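Local coordinates for Ddb_g0293866 (Dictyostelium discoideum, PDB 5LW6), which binds ADP-ribose through this macrodomain, one part of a longer protein that probably recognises poly-ADP-ribose and may act as a sensor of DNA damage, at residues 58-63 and 102-107; 71-76 and 239-244; 79-84 and 94-99; 184-189 and 226-231; 215-220 and 246-251. All blocks are in the same frame, centred on the assembly; numbering follows the deposited sequence.

Contact 1: 58-63 and 102-107; sequences FPFIST and KSIYSD
Phe60, just past the end of strand 55-59, presents one edge of its ring to Ile104: CE2 and Ile104 CG2 lie 3.9 Å apart, with the methyl close to the ring plane. With CG anti to the backbone N (chi1 -173°), the ring reaches towards the 102-107 loop, while Met98 and Tyr245 also touch it. From Phe60 to Thr63 the chain makes a type II beta turn. Phe60 O closes it by accepting two donors, Thr63 N at 3.2 Å and the hydroxyl Thr63 OG1 at 2.8 Å. Threonine suits this position on two counts: its OG1 grips the turn, and its CG2 sits 3.5 Å above the centre of the Phe60 ring. Its main chain meets the other loop, Thr63 O lying 3.5 Å from Ile104 CD1. The branched Ile104 thus serves both partners, one methyl for the ring edge and one for the carbonyl. Across the loops the chemistry is van der Waals packing, which gives little direction; the Thr63 bonds to Phe60 O, and those of Ser62 to Glu149 and Val220, define the turn.

Contact 2: 71-76 and 239-244; sequences DDATEI and PLLLET
No ring or other flat side chain takes part where Ile76 meets Leu241; branched aliphatic chains and Ala73 make the whole contact. It is helix-helix packing on one side of the macrodomain's central sheet, joining helix 70-87 to the last helix, 237-253. The two segments run in broadly the same direction, 40° apart, with their axes approaching to 10.3 Å.

Leu241 points its side chain at the partner helix and crosses that of Ile76 at a slant; its CD2 methyl is 4.0 Å from Ile76 CD1. The same methyl lies 4.1 Å from Ala73 CA, where the short alanine side chain lets a leucine branch come up against the helix backbone. In Ile76, CG1, anti to the carbonyl carbon (chi1 -73°), carries CD1 to Leu241, while CG2 lies mainly against Leu242 and also near Leu241 CG. Beta-branching lets Ile76 offer this second methyl close to its own backbone. Farther round helix 237-253, Glu243 forms a salt bridge with Lys188. Leu242 is the less buried partner and meets Ile76 through its backbone as well as its side chain: Ile76 CG2 stands 3.8 Å from Leu242 CA and 4.0 Å from Leu242 CB.

Contact 3: 79-84 and 94-99; sequences NAISEY and IKLKMM
Ile94, just before strand 95-101, comes to the edge of the Tyr84 ring and opens the packing of a beta-alpha-beta unit: strand 55-59, helix 70-87 and strand 95-101. Helix 79-84 runs back against the strand at 172°, the axes 11.4 Å apart. Ile94 CG2 lies near the ring plane, 4.0 Å from Tyr84 CE2, while its CD1 comes within 3.8 Å of Tyr84 OH. That hydroxyl belongs elsewhere: it hydrogen-bonds to Asp253 at the end of helix 237-253, consistent with a tyrosine at this place, and the ring also stacks with Phe249. With an alanine here, Asp253 would probably lose its hydrogen-bonding mate and Ile94 and Phe249 the ring they pack on.

Two residues on, as strand alternation requires, Leu96 turns inward and puts one methyl between two helix residues, its CD1 being 4.2 Å from both Ile81 CG2 and Tyr84 CD2. The lysines between, Lys95 and Lys97, reach instead to backbone carbonyls of Gly142 and Leu141. Met98, a selenomethionine introduced for the crystallography, is the next inward residue. Its long unbranched chain, bent at its last torsion (chi3 79°), brings SE to 4.2 Å from Ile81 CD1.

Contact 4: 184-189 and 226-231; sequences GKIGKV and KPDAFK
Ile186 touches the 226-231 loop with a single atom, its CD1 methyl, which meets Asp228 and Phe230 together. The motif behind it is a type II beta turn from Lys185 to Lys188, just ahead of strand 189-193; across from it lies the loop leading to helix 237-253, so this is loop-to-loop packing at the surface of the macrodomain. CD1 lies 4.0 Å from Phe230 CE1, at the edge of the ring and near its plane. It is also 3.8 Å from Asp228 OD2, a contact of hydrocarbon with carboxylate that gives the acid no polar partner.

The next shell shows what holds these groups. Lys188 N closes the turn on Lys185 O at 3.2 Å, and Gly187 occupies its third position at a positive phi (95°), where a side chain would be jammed against the preceding carbonyl O; glycine is therefore the natural fit. Ser35 hydrogen-bonds to the Ile186 carbonyl, and the backbone of Gly187 and Lys188 is bonded to Leu218. In the other loop, the backbone of Phe230 pairs with Asn221, while its ring packs against Leu240 of helix 237-253. Asp228 is itself in a left-handed backbone conformation, a place aspartate tolerates well, and leans against Trp152. Even its CB joins in, 4.1 Å from Ile186 CD1.

Contact 5: 215-220 and 246-251; sequences ILVLGV and HSLFNA
Strand 215-217 and helix 246-251 run nearly antiparallel, at 169°, with axes 9.9 Å apart and the backbones nearest at Val217 and Leu248. Ile215 and Leu248 carry most of what passes between them. Their side chains meet at a slant, and one methyl of the leucine does the work: Leu248 CD1 is 4.1 Å from Ile215 CD1 and equally 4.1 Å from Ile215 CG2, so it nestles against both arms of the isoleucine. The leucine does not set out directly at the strand, but with CG anti to the backbone N (chi1 176°) its end swings nearer.

Val217, two residues along the strand and so on the same side, adds CG2 at 4.3 Å from Leu248 CD1. Beta-branched residues such as Ile215 and Val217 favour extended backbone and give the sheet a compact apolar surface. One turn on from Leu248, Ala251 also meets the end of Ile215, its CB 4.4 Å from Ile215 CD1; a small residue lets the helix stay close there. Leu248 also reaches beyond this strand to Leu56, Phe58 and Ala147, spanning strands 55-59 and 145-149. A helix lying along a largely parallel sheet and covering part of one face with leucine and alanine, beside helix 70-87, is characteristic of the layered alpha/beta fold of macrodomains.

All five contacts belong to one macrodomain: contacts 1, 3 and 5 reach the same mixed sheet, contact 2 packs two helices, and contact 4 joins surface loops. Contacts 2 and 3 share helix 70-87, contacts 2 and 5 share helix 237-253, and the centres within each pair lie 13 and 12 Å apart. Strands 55-59 and 95-101, neighbours in the sheet, connect contacts 1 and 3. Contacts 3 and 4 are the farthest separated, about 22 Å between centres, on opposite sides of the chain's centre. Along the chain, contact 3 is nested within both contact 1 and contact 2, contact 4 is nested within contact 2, and contact 5 crosses contacts 2 and 4. The C-terminal helix thus ties late sequence to early sequence.

Contact 1: 58-63 and 102-107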
# COMPACT_ATOMS: atom_id res chain seq x y z
N PHE A 58 3.99 -0.13 2.75
CA PHE A 58 2.90 -0.68 1.93
C PHE A 58 3.11 -2.15 1.75
O PHE A 58 4.22 -2.60 1.84
CB PHE A 58 2.77 0.02 0.58
CG PHE A 58 3.97 -0.09 -0.32
CD1 PHE A 58 5.06 0.73 -0.15
CD2 PHE A 58 3.97 -1.00 -1.35
CE1 PHE A 58 6.17 0.62 -0.98
CE2 PHE A 58 5.07 -1.11 -2.23
CZ PHE A 58 6.18 -0.26 -2.04
N PRO A 59 2.02 -2.91 1.57
CA PRO A 59 2.15 -4.31 1.33
C PRO A 59 2.57 -4.65 -0.12
O PRO A 59 2.54 -3.79 -1.00
CB PRO A 59 0.74 -4.83 1.67
CG PRO A 59 -0.12 -3.77 1.14
CD PRO A 59 0.61 -2.47 1.51
N PHE A 60 3.04 -5.89 -0.31
CA PHE A 60 3.31 -6.47 -1.63
C PHE A 60 1.95 -6.85 -2.20
O PHE A 60 1.40 -7.94 -1.93
CB PHE A 60 4.26 -7.64 -1.42
CG PHE A 60 4.79 -8.29 -2.66
CD1 PHE A 60 4.75 -7.68 -3.89
CD2 PHE A 60 5.49 -9.54 -2.55
CE1 PHE A 60 5.32 -8.25 -5.01
CE2 PHE A 60 6.04 -10.14 -3.71
CZ PHE A 60 5.94 -9.50 -4.93
N ILE A 61 1.37 -5.89 -2.90
CA ILE A 61 -0.07 -5.88 -3.13
C ILE A 61 -0.55 -7.17 -3.76
O ILE A 61 0.04 -7.63 -4.75
CB ILE A 61 -0.48 -4.63 -3.96
CG1 ILE A 61 0.11 -3.34 -3.31
CG2 ILE A 61 -1.97 -4.67 -4.25
CD1 ILE A 61 -0.27 -2.10 -4.09
N SER A 62 -1.57 -7.76 -3.12
CA SER A 62 -2.36 -8.94 -3.60
C SER A 62 -1.65 -10.27 -3.48
O SER A 62 -2.19 -11.28 -3.90
CB SER A 62 -2.82 -8.71 -5.03
OG SER A 62 -3.76 -7.64 -5.01
N THR A 63 -0.46 -10.31 -2.90
CA THR A 63 0.33 -11.52 -2.93
C THR A 63 0.04 -12.50 -1.86
O THR A 63 0.45 -13.67 -1.94
CB THR A 63 1.85 -11.28 -2.88
OG1 THR A 63 2.23 -10.58 -1.72
CG2 THR A 63 2.28 -10.49 -4.10
N LYS A 102 6.61 -13.43 5.50
CA LYS A 102 7.75 -14.38 5.55
C LYS A 102 7.59 -15.48 4.53
O LYS A 102 8.58 -15.97 3.94
CB LYS A 102 7.77 -15.04 6.92
CG LYS A 102 8.97 -15.93 7.18
CD LYS A 102 8.96 -16.54 8.60
CE LYS A 102 7.76 -17.46 8.84
NZ LYS A 102 7.61 -17.92 10.25
N SER A 103 6.39 -15.95 4.41
CA SER A 103 6.15 -17.07 3.49
C SER A 103 6.50 -16.76 2.05
O SER A 103 6.83 -17.65 1.27
CB SER A 103 4.75 -17.59 3.64
OG SER A 103 3.72 -16.82 3.09
N ILE A 104 6.37 -15.49 1.65
CA ILE A 104 6.60 -15.05 0.27
C ILE A 104 8.05 -14.57 0.09
O ILE A 104 8.58 -14.63 -1.01
CB ILE A 104 5.65 -13.90 -0.08
CG1 ILE A 104 4.18 -14.22 0.23
CG2 ILE A 104 5.88 -13.32 -1.50
CD1 ILE A 104 3.47 -15.05 -0.77
N TYR A 105 8.66 -14.06 1.17
CA TYR A 105 10.03 -13.54 1.17
C TYR A 105 11.03 -14.64 0.89
O TYR A 105 10.93 -15.70 1.48
CB TYR A 105 10.31 -12.89 2.51
CG TYR A 105 11.61 -12.10 2.53
CD1 TYR A 105 12.87 -12.75 2.63
CD2 TYR A 105 11.58 -10.71 2.44
CE1 TYR A 105 14.06 -12.02 2.68
CE2 TYR A 105 12.76 -9.98 2.53
CZ TYR A 105 13.99 -10.65 2.62
OH TYR A 105 15.14 -9.91 2.66
N SER A 106 11.89 -14.45 -0.08
CA SER A 106 12.93 -15.45 -0.43
C SER A 106 14.09 -14.76 -1.07
O SER A 106 13.96 -13.65 -1.57
CB SER A 106 12.36 -16.50 -1.37
OG SER A 106 12.16 -16.02 -2.70
N ASP A 107 15.24 -15.41 -1.13
CA ASP A 107 16.34 -14.87 -1.90
C ASP A 107 15.98 -14.66 -3.38
O ASP A 107 16.43 -13.66 -3.99
CB ASP A 107 17.58 -15.83 -1.79
CG ASP A 107 18.21 -15.85 -0.39
OD1 ASP A 107 17.90 -14.93 0.41
OD2 ASP A 107 19.04 -16.75 -0.10

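Contact 2: 71-76 and 239-244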
# COMPACT_ATOMS: atom_id res chain seq x y z
N ASP A 71 5.06 -14.35 -9.61
CA ASP A 71 5.92 -13.90 -10.72
C ASP A 71 5.37 -12.60 -11.32
O ASP A 71 6.14 -11.65 -11.57
CB ASP A 71 5.97 -14.97 -11.81
CG ASP A 71 6.70 -16.26 -11.37
OD1 ASP A 71 7.63 -16.14 -10.49
OD2 ASP A 71 6.42 -17.40 -11.95
N ASP A 72 4.06 -12.59 -11.60
CA ASP A 72 3.41 -11.42 -12.23
C ASP A 72 3.40 -10.20 -11.28
O ASP A 72 3.75 -9.07 -11.69
CB ASP A 72 1.98 -11.75 -12.67
CG ASP A 72 1.89 -12.77 -13.81
OD1 ASP A 72 2.90 -12.93 -14.56
OD2 ASP A 72 0.79 -13.37 -13.99
N ALA A 73 3.08 -10.44 -10.02
CA ALA A 73 3.08 -9.38 -8.99
C ALA A 73 4.45 -8.80 -8.77
O ALA A 73 4.62 -7.64 -8.47
CB ALA A 73 2.54 -9.88 -7.67
N THR A 74 5.46 -9.61 -8.85
CA THR A 74 6.83 -9.12 -8.66
C THR A 74 7.22 -8.19 -9.77
O THR A 74 7.77 -7.13 -9.54
CB THR A 74 7.82 -10.30 -8.56
OG1 THR A 74 7.45 -11.10 -7.44
CG2 THR A 74 9.29 -9.80 -8.48
N GLU A 75 6.94 -8.59 -11.02
CA GLU A 75 7.33 -7.76 -12.16
C GLU A 75 6.58 -6.42 -12.11
O GLU A 75 7.15 -5.33 -12.36
CB GLU A 75 7.04 -8.54 -13.47
CG GLU A 75 6.28 -7.80 -14.56
CD GLU A 75 5.71 -8.80 -15.53
OE1 GLU A 75 6.44 -9.81 -15.86
OE2 GLU A 75 4.55 -8.58 -15.96
N ILE A 76 5.29 -6.48 -11.82
CA ILE A 76 4.47 -5.26 -11.81
C ILE A 76 4.92 -4.34 -10.67
O ILE A 76 5.15 -3.18 -10.91
CB ILE A 76 2.99 -5.61 -11.67
CG1 ILE A 76 2.48 -6.18 -12.96
CG2 ILE A 76 2.14 -4.39 -11.29
CD1 ILE A 76 1.21 -6.95 -12.78
N PRO A 239 -3.46 -5.39 -15.55
CA PRO A 239 -3.71 -4.00 -15.65
C PRO A 239 -4.27 -3.35 -14.38
O PRO A 239 -3.88 -2.25 -14.04
CB PRO A 239 -4.72 -3.91 -16.79
CG PRO A 239 -4.47 -5.08 -17.60
CD PRO A 239 -4.09 -6.14 -16.69
N LEU A 240 -5.19 -4.02 -13.72
CA LEU A 240 -5.72 -3.47 -12.48
C LEU A 240 -4.72 -3.53 -11.32
O LEU A 240 -4.73 -2.62 -10.50
CB LEU A 240 -7.01 -4.13 -12.11
CG LEU A 240 -8.24 -3.58 -12.88
CD1 LEU A 240 -9.38 -4.52 -12.58
CD2 LEU A 240 -8.60 -2.14 -12.58
N LEU A 241 -3.85 -4.51 -11.26
CA LEU A 241 -2.83 -4.47 -10.17
C LEU A 241 -1.88 -3.29 -10.42
O LEU A 241 -1.49 -2.56 -9.50
CB LEU A 241 -2.10 -5.77 -10.08
CG LEU A 241 -1.04 -5.85 -8.98
CD1 LEU A 241 -1.71 -5.73 -7.63
CD2 LEU A 241 -0.32 -7.16 -9.13
N LEU A 242 -1.45 -3.09 -11.65
CA LEU A 242 -0.65 -1.93 -11.96
C LEU A 242 -1.33 -0.64 -11.61
O LEU A 242 -0.68 0.28 -11.06
CB LEU A 242 -0.18 -1.93 -13.43
CG LEU A 242 0.64 -0.73 -13.85
CD1 LEU A 242 1.99 -0.74 -13.21
CD2 LEU A 242 0.72 -0.70 -15.38
N GLU A 243 -2.60 -0.52 -11.97
CA GLU A 243 -3.34 0.68 -11.66
C GLU A 243 -3.41 0.91 -10.14
O GLU A 243 -3.41 2.04 -9.70
CB GLU A 243 -4.76 0.57 -12.22
CG GLU A 243 -5.67 1.74 -11.93
CD GLU A 243 -5.31 3.12 -12.45
OE1 GLU A 243 -4.37 3.33 -13.26
OE2 GLU A 243 -6.08 4.06 -12.05
N THR A 244 -3.50 -0.17 -9.37
CA THR A 244 -3.45 -0.09 -7.89
C THR A 244 -2.15 0.60 -7.44
O THR A 244 -2.18 1.52 -6.63
CB THR A 244 -3.67 -1.43 -7.21
OG1 THR A 244 -4.79 -2.16 -7.77
CG2 THR A 244 -3.90 -1.24 -5.78

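Contact 3: 79-84 and 94-99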
# COMPACT_ATOMS: atom_id res chain seq x y z
N ASN A 79 8.52 -2.93 -11.37
CA ASN A 79 8.48 -1.98 -12.42
C ASN A 79 7.78 -0.65 -11.99
O ASN A 79 8.24 0.44 -12.34
CB ASN A 79 7.88 -2.59 -13.71
CG ASN A 79 8.94 -3.42 -14.53
OD1 ASN A 79 8.55 -4.27 -15.35
ND2 ASN A 79 10.24 -3.18 -14.32
N ALA A 80 6.67 -0.73 -11.26
CA ALA A 80 5.93 0.43 -10.85
C ALA A 80 6.80 1.25 -9.86
O ALA A 80 6.83 2.48 -9.90
CB ALA A 80 4.62 0.05 -10.19
N ILE A 81 7.51 0.54 -8.99
CA ILE A 81 8.31 1.17 -7.97
C ILE A 81 9.44 1.93 -8.65
O ILE A 81 9.76 3.08 -8.30
CB ILE A 81 8.85 0.14 -6.92
CG1 ILE A 81 7.68 -0.27 -5.96
CG2 ILE A 81 10.00 0.72 -6.07
CD1 ILE A 81 7.91 -1.57 -5.20
N SER A 82 10.07 1.27 -9.60
CA SER A 82 11.18 1.87 -10.31
C SER A 82 10.71 3.06 -11.15
O SER A 82 11.39 4.08 -11.21
CB SER A 82 12.01 0.82 -11.09
OG SER A 82 13.09 1.49 -11.69
N GLU A 83 9.52 2.97 -11.75
CA GLU A 83 8.95 4.04 -12.49
C GLU A 83 8.77 5.30 -11.62
O GLU A 83 9.18 6.42 -12.01
CB GLU A 83 7.64 3.63 -13.12
CG GLU A 83 6.91 4.67 -13.96
CD GLU A 83 5.55 4.19 -14.47
OE1 GLU A 83 4.74 3.72 -13.62
OE2 GLU A 83 5.25 4.27 -15.71
N TYR A 84 8.19 5.10 -10.46
CA TYR A 84 7.97 6.19 -9.51
C TYR A 84 9.30 6.75 -9.03
O TYR A 84 9.53 7.99 -9.08
CB TYR A 84 7.14 5.63 -8.36
CG TYR A 84 6.87 6.69 -7.25
CD1 TYR A 84 5.84 7.62 -7.40
CD2 TYR A 84 7.65 6.77 -6.12
CE1 TYR A 84 5.58 8.57 -6.42
CE2 TYR A 84 7.41 7.73 -5.14
CZ TYR A 84 6.41 8.64 -5.30
OH TYR A 84 6.27 9.59 -4.28
N ILE A 94 11.40 10.90 -0.05
CA ILE A 94 10.68 9.71 -0.37
C ILE A 94 11.37 8.53 0.26
O ILE A 94 12.59 8.33 0.18
CB ILE A 94 10.64 9.53 -1.90
CG1 ILE A 94 9.77 10.59 -2.54
CG2 ILE A 94 10.09 8.17 -2.20
CD1 ILE A 94 9.91 10.71 -4.04
N LYS A 95 10.59 7.73 0.96
CA LYS A 95 11.05 6.49 1.54
C LYS A 95 9.95 5.48 1.33
O LYS A 95 8.79 5.71 1.74
CB LYS A 95 11.35 6.70 3.03
CG LYS A 95 12.08 5.58 3.62
CD LYS A 95 12.78 6.03 4.93
CE LYS A 95 12.05 7.10 5.76
NZ LYS A 95 11.50 6.62 7.08
N LEU A 96 10.30 4.37 0.69
CA LEU A 96 9.31 3.31 0.38
C LEU A 96 9.73 2.05 1.10
O LEU A 96 10.92 1.62 1.01
CB LEU A 96 9.23 3.05 -1.13
CG LEU A 96 8.77 4.18 -2.05
CD1 LEU A 96 8.70 3.73 -3.49
CD2 LEU A 96 7.47 4.76 -1.59
N LYS A 97 8.83 1.49 1.90
CA LYS A 97 9.08 0.27 2.62
C LYS A 97 8.02 -0.69 2.29
O LYS A 97 6.85 -0.51 2.68
CB LYS A 97 9.15 0.49 4.14
CG LYS A 97 10.25 1.50 4.48
CD LYS A 97 10.64 1.47 5.95
CE LYS A 97 11.77 2.47 6.24
NZ LYS A 97 11.99 2.50 7.70
N MSE A 98 8.39 -1.75 1.61
CA MSE A 98 7.40 -2.71 1.18
C MSE A 98 7.46 -3.88 2.12
O MSE A 98 8.46 -4.53 2.32
CB MSE A 98 7.57 -3.18 -0.23
CG MSE A 98 6.46 -4.09 -0.69
SE MSE A 98 6.65 -4.58 -2.60
CE MSE A 98 7.93 -5.85 -2.28
N MSE A 99 6.32 -4.22 2.68
CA MSE A 99 6.24 -5.25 3.69
C MSE A 99 5.86 -6.55 3.02
O MSE A 99 4.83 -6.65 2.40
CB MSE A 99 5.12 -4.87 4.71
CG MSE A 99 5.48 -3.51 5.35
SE MSE A 99 4.14 -2.87 6.61
CE MSE A 99 2.74 -2.27 5.27

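Contact 4: 184-189 and 226-231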
# COMPACT_ATOMS: atom_id res chain seq x y z
N GLY A 184 -15.73 1.56 -2.37
CA GLY A 184 -14.47 1.53 -3.09
C GLY A 184 -14.55 0.72 -4.33
O GLY A 184 -15.41 -0.14 -4.46
N LYS A 185 -13.63 1.02 -5.25
CA LYS A 185 -13.52 0.35 -6.54
C LYS A 185 -12.14 -0.26 -6.68
O LYS A 185 -11.14 0.37 -6.31
CB LYS A 185 -13.67 1.35 -7.64
CG LYS A 185 -14.98 2.11 -7.58
CD LYS A 185 -16.09 1.41 -8.32
CE LYS A 185 -17.39 2.25 -8.25
NZ LYS A 185 -17.93 2.21 -6.86
N ILE A 186 -12.11 -1.45 -7.28
CA ILE A 186 -10.86 -2.16 -7.51
C ILE A 186 -9.90 -1.36 -8.37
O ILE A 186 -10.28 -0.78 -9.40
CB ILE A 186 -11.09 -3.59 -8.12
CG1 ILE A 186 -11.86 -4.48 -7.12
CG2 ILE A 186 -9.77 -4.28 -8.39
CD1 ILE A 186 -12.93 -5.35 -7.79
N GLY A 187 -8.65 -1.35 -7.96
CA GLY A 187 -7.64 -0.60 -8.66
C GLY A 187 -7.40 0.80 -8.06
O GLY A 187 -6.57 1.51 -8.55
N LYS A 188 -8.17 1.21 -7.05
CA LYS A 188 -8.06 2.49 -6.44
C LYS A 188 -7.63 2.42 -4.98
O LYS A 188 -7.75 1.36 -4.37
CB LYS A 188 -9.37 3.29 -6.55
CG LYS A 188 -9.74 3.59 -8.00
CD LYS A 188 -8.76 4.50 -8.77
CE LYS A 188 -9.16 4.83 -10.24
NZ LYS A 188 -8.77 3.71 -11.17
N VAL A 189 -7.10 3.51 -4.47
CA VAL A 189 -6.81 3.64 -3.03
C VAL A 189 -7.62 4.74 -2.37
O VAL A 189 -8.09 5.69 -3.04
CB VAL A 189 -5.30 3.77 -2.76
CG1 VAL A 189 -4.51 2.71 -3.57
CG2 VAL A 189 -4.82 5.16 -3.08
N LYS A 226 -12.45 -15.07 -0.96
CA LYS A 226 -12.53 -13.65 -0.59
C LYS A 226 -13.43 -12.91 -1.62
O LYS A 226 -13.62 -13.46 -2.73
CB LYS A 226 -11.09 -13.08 -0.55
CG LYS A 226 -10.19 -13.76 0.50
CD LYS A 226 -10.64 -13.46 1.94
CE LYS A 226 -9.84 -14.27 2.98
NZ LYS A 226 -10.08 -13.74 4.36
N PRO A 227 -13.97 -11.69 -1.28
CA PRO A 227 -14.83 -10.93 -2.24
C PRO A 227 -14.20 -10.64 -3.61
O PRO A 227 -12.99 -10.38 -3.69
CB PRO A 227 -15.05 -9.58 -1.53
CG PRO A 227 -15.01 -9.93 -0.08
CD PRO A 227 -13.89 -10.96 0.01
N ASP A 228 -15.05 -10.62 -4.64
CA ASP A 228 -14.71 -10.05 -5.95
C ASP A 228 -13.48 -10.72 -6.56
O ASP A 228 -12.59 -10.06 -7.15
CB ASP A 228 -14.45 -8.56 -5.80
CG ASP A 228 -15.70 -7.72 -5.61
OD1 ASP A 228 -16.83 -8.22 -5.77
OD2 ASP A 228 -15.54 -6.50 -5.34
N ALA A 229 -13.45 -12.04 -6.47
CA ALA A 229 -12.36 -12.82 -7.05
C ALA A 229 -12.39 -12.75 -8.58
O ALA A 229 -13.46 -12.80 -9.20
CB ALA A 229 -12.42 -14.24 -6.55
N PHE A 230 -11.21 -12.58 -9.18
CA PHE A 230 -11.01 -12.56 -10.60
C PHE A 230 -10.63 -13.97 -11.00
O PHE A 230 -9.96 -14.70 -10.26
CB PHE A 230 -9.89 -11.58 -11.07
CG PHE A 230 -10.29 -10.12 -11.07
CD1 PHE A 230 -10.47 -9.42 -9.87
CD2 PHE A 230 -10.51 -9.43 -12.26
CE1 PHE A 230 -10.82 -8.10 -9.87
CE2 PHE A 230 -10.85 -8.10 -12.26
CZ PHE A 230 -11.02 -7.43 -11.07
N LYS A 231 -11.09 -14.35 -12.19
CA LYS A 231 -10.79 -15.66 -12.75
C LYS A 231 -9.34 -15.64 -13.17
O LYS A 231 -8.81 -14.57 -13.53
CB LYS A 231 -11.65 -15.94 -13.98
CG LYS A 231 -13.14 -15.97 -13.73
CD LYS A 231 -13.94 -16.20 -15.01
CE LYS A 231 -15.42 -16.40 -14.66
NZ LYS A 231 -16.31 -16.44 -15.85

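Contact 5: 215-220 and 246-251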
# COMPACT_ATOMS: atom_id res chain seq x y z
N ILE A 215 -4.02 4.29 4.27
CA ILE A 215 -4.52 4.21 2.91
C ILE A 215 -5.04 2.79 2.70
O ILE A 215 -4.33 1.78 2.86
CB ILE A 215 -3.39 4.49 1.89
CG1 ILE A 215 -2.73 5.84 2.11
CG2 ILE A 215 -3.90 4.28 0.46
CD1 ILE A 215 -1.46 6.06 1.28
N LEU A 216 -6.31 2.68 2.32
CA LEU A 216 -6.89 1.41 2.06
C LEU A 216 -6.70 1.15 0.57
O LEU A 216 -7.07 1.97 -0.23
CB LEU A 216 -8.41 1.53 2.36
CG LEU A 216 -8.77 1.90 3.80
CD1 LEU A 216 -10.27 1.77 3.97
CD2 LEU A 216 -8.18 1.00 4.83
N VAL A 217 -6.14 0.00 0.23
CA VAL A 217 -5.67 -0.28 -1.12
C VAL A 217 -6.52 -1.41 -1.67
O VAL A 217 -6.53 -2.47 -1.10
CB VAL A 217 -4.19 -0.78 -1.02
CG1 VAL A 217 -3.70 -1.23 -2.36
CG2 VAL A 217 -3.30 0.33 -0.45
N LEU A 218 -7.24 -1.22 -2.76
CA LEU A 218 -8.13 -2.23 -3.28
C LEU A 218 -7.43 -2.95 -4.47
O LEU A 218 -7.63 -2.64 -5.64
CB LEU A 218 -9.48 -1.60 -3.66
CG LEU A 218 -10.45 -1.52 -2.50
CD1 LEU A 218 -9.99 -0.60 -1.41
CD2 LEU A 218 -11.79 -1.06 -3.02
N GLY A 219 -6.51 -3.85 -4.14
CA GLY A 219 -5.80 -4.61 -5.14
C GLY A 219 -6.73 -5.72 -5.65
O GLY A 219 -7.82 -5.95 -5.12
N VAL A 220 -6.23 -6.45 -6.62
CA VAL A 220 -6.94 -7.48 -7.31
C VAL A 220 -6.90 -8.77 -6.48
O VAL A 220 -5.85 -9.22 -6.07
CB VAL A 220 -6.31 -7.70 -8.69
CG1 VAL A 220 -6.90 -8.90 -9.37
CG2 VAL A 220 -6.44 -6.45 -9.54
N HIS A 246 -0.23 2.58 -9.27
CA HIS A 246 -0.33 3.99 -9.71
C HIS A 246 -1.17 4.83 -8.78
O HIS A 246 -0.79 5.90 -8.41
CB HIS A 246 -0.84 4.07 -11.15
CG HIS A 246 0.17 3.66 -12.17
ND1 HIS A 246 -0.17 3.04 -13.36
CD2 HIS A 246 1.51 3.82 -12.20
CE1 HIS A 246 0.94 2.79 -14.05
NE2 HIS A 246 1.97 3.29 -13.38
N SER A 247 -2.34 4.33 -8.41
CA SER A 247 -3.20 5.00 -7.45
C SER A 247 -2.52 5.24 -6.12
O SER A 247 -2.65 6.32 -5.49
CB SER A 247 -4.43 4.14 -7.22
OG SER A 247 -5.16 4.19 -8.40
N LEU A 248 -1.84 4.22 -5.62
CA LEU A 248 -1.13 4.35 -4.36
C LEU A 248 -0.09 5.46 -4.43
O LEU A 248 0.03 6.28 -3.53
CB LEU A 248 -0.53 2.99 -4.03
CG LEU A 248 0.34 2.94 -2.79
CD1 LEU A 248 -0.45 3.34 -1.55
CD2 LEU A 248 0.91 1.54 -2.65
N PHE A 249 0.72 5.46 -5.48
CA PHE A 249 1.77 6.44 -5.58
C PHE A 249 1.22 7.79 -5.94
O PHE A 249 1.75 8.81 -5.50
CB PHE A 249 2.84 5.98 -6.60
CG PHE A 249 3.60 4.76 -6.16
CD1 PHE A 249 3.94 4.55 -4.80
CD2 PHE A 249 3.95 3.83 -7.04
CE1 PHE A 249 4.61 3.38 -4.39
CE2 PHE A 249 4.65 2.68 -6.65
CZ PHE A 249 4.98 2.47 -5.35
N ASN A 250 0.08 7.84 -6.60
CA ASN A 250 -0.59 9.11 -6.78
C ASN A 250 -1.02 9.70 -5.41
O ASN A 250 -0.86 10.90 -5.19
CB ASN A 250 -1.83 8.98 -7.65
CG ASN A 250 -1.50 8.75 -9.08
OD1 ASN A 250 -0.37 8.91 -9.50
ND2 ASN A 250 -2.52 8.41 -9.87
N ALA A 251 -1.52 8.88 -4.52
CA ALA A 251 -1.87 9.32 -3.19
C ALA A 251 -0.64 9.83 -2.46
O ALA A 251 -0.68 10.82 -1.74
CB ALA A 251 -2.53 8.23 -2.42